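Local coordinates for RING finger protein unkempt homolog (Mus musculus, PDB 5ELK) that binds RNA sequence-specifically through clustered CCCH zinc fingers and represses translation to shape the early morphology of cortical neurons, at the zinc ion site. Sequence-based numbering; all coordinates share one arbitrary frame.

The zinc ion site. Residues 97, 100, 106, 108, 112, 114, 116. With ZN (zinc ion), chain B.
One face of the His116 imidazole carries the terminal methyl CE of Met100, 3.8 Å above the ring plane and displaced toward its rim, while CB of Cys97 meets the same ring at its edge, in plane. The Arg108 guanidinium has SG of Cys106 over one face, 3.7 Å above the plane and again toward the rim. Between these two flat groups sits the zinc ion of a CCCH finger, the last of the three in this RNA-binding fragment, held by Cys97, Cys106, Cys112 and His116 in near-tetrahedral geometry. The imidazole binds through NE2, 2.1 Å from ZN; this bond orients the ring, and Met100 CE on one face and Cys97 CB at the edge may help to steady it. Cys112 turns SG anti to its own backbone N (chi1 -172°), and Cys97 and Cys106 are likewise anti, which brings the three sulfurs tip-first onto the metal from separate stretches of chain. Backbone amides form a second shell: N of Arg108 donates to SG of Cys106 and N of Phe114 to SG of Cys112, the latter at 3.4 Å, while the contact from N of Met100, in helix 98-103, to SG of Cys97 is weak. Such N-H groups, together with the likely positive charge of Arg108, may offset the negative charge gathered on the sulfurs. The arginine chain bends at chi3 (-78°), folding its head back toward the metal without ligating it: NH2 stops 3.7 Å from ZN.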
loop_
_atom_site.group_PDB
_atom_site.type_symbol
_atom_site.label_atom_id
_atom_site.label_comp_id
_atom_site.label_asym_id
_atom_site.label_seq_id
_atom_site.Cartn_x
_atom_site.Cartn_y
_atom_site.Cartn_z
ATOM N N CYS A 97 11.940 6.786 -6.211
ATOM C CA CYS A 97 12.461 6.026 -5.085
ATOM C C CYS A 97 13.885 6.478 -4.746
ATOM O O CYS A 97 14.806 6.389 -5.566
ATOM C CB CYS A 97 12.434 4.534 -5.405
ATOM S SG CYS A 97 13.131 3.475 -4.129
ATOM N N MET A 100 16.734 3.740 -4.579
ATOM C CA MET A 100 17.157 3.302 -5.896
ATOM C C MET A 100 18.073 4.355 -6.498
ATOM O O MET A 100 19.048 4.028 -7.181
ATOM C CB MET A 100 15.940 3.057 -6.802
ATOM C CG MET A 100 16.283 2.719 -8.263
ATOM S SD MET A 100 17.140 1.153 -8.490
ATOM C CE MET A 100 15.816 -0.037 -8.263
ATOM N N CYS A 106 16.726 -1.346 -4.669
ATOM C CA CYS A 106 15.719 -1.053 -3.647
ATOM C C CYS A 106 15.342 -2.331 -2.899
ATOM O O CYS A 106 15.091 -3.351 -3.528
ATOM C CB CYS A 106 14.474 -0.446 -4.294
ATOM S SG CYS A 106 13.146 -0.100 -3.138
ATOM N N ARG A 108 12.661 -3.051 -1.203
ATOM C CA ARG A 108 11.240 -3.363 -1.259
ATOM C C ARG A 108 10.876 -3.916 -2.623
ATOM O O ARG A 108 9.786 -4.463 -2.806
ATOM C CB ARG A 108 10.429 -2.108 -0.949
ATOM C CG ARG A 108 10.909 -1.389 0.298
ATOM C CD ARG A 108 10.089 -0.152 0.563
ATOM N NE ARG A 108 10.481 0.961 -0.298
ATOM C CZ ARG A 108 11.610 1.649 -0.162
ATOM N NH1 ARG A 108 12.471 1.330 0.792
ATOM N NH2 ARG A 108 11.888 2.653 -0.983
ATOM N N CYS A 112 7.775 -1.768 -3.742
ATOM C CA CYS A 112 8.065 -0.369 -3.487
ATOM C C CYS A 112 6.921 0.441 -4.070
ATOM O O CYS A 112 6.452 0.143 -5.173
ATOM C CB CYS A 112 9.380 0.046 -4.149
ATOM S SG CYS A 112 9.927 1.720 -3.696
ATOM N N PHE A 114 7.219 3.606 -4.689
ATOM C CA PHE A 114 7.878 4.710 -5.383
ATOM C C PHE A 114 8.424 4.295 -6.743
ATOM O O PHE A 114 8.567 3.109 -7.042
ATOM C CB PHE A 114 8.996 5.267 -4.512
ATOM C CG PHE A 114 8.499 5.868 -3.237
ATOM C CD1 PHE A 114 8.278 5.078 -2.122
ATOM C CD2 PHE A 114 8.215 7.212 -3.161
ATOM C CE1 PHE A 114 7.804 5.627 -0.952
ATOM C CE2 PHE A 114 7.733 7.762 -1.990
ATOM C CZ PHE A 114 7.533 6.968 -0.887
ATOM N N HIS A 116 10.877 3.572 -9.783
ATOM C CA HIS A 116 12.236 3.167 -10.092
ATOM C C HIS A 116 12.570 3.713 -11.466
ATOM O O HIS A 116 12.080 4.774 -11.846
ATOM C CB HIS A 116 12.356 1.650 -10.000
ATOM C CG HIS A 116 12.180 1.136 -8.608
ATOM N ND1 HIS A 116 11.908 -0.179 -8.319
ATOM C CD2 HIS A 116 12.231 1.786 -7.419
ATOM C CE1 HIS A 116 11.802 -0.324 -7.007
ATOM N NE2 HIS A 116 11.999 0.850 -6.440
HETATM ZN ZN ZN B . 12.177 1.457 -4.457
#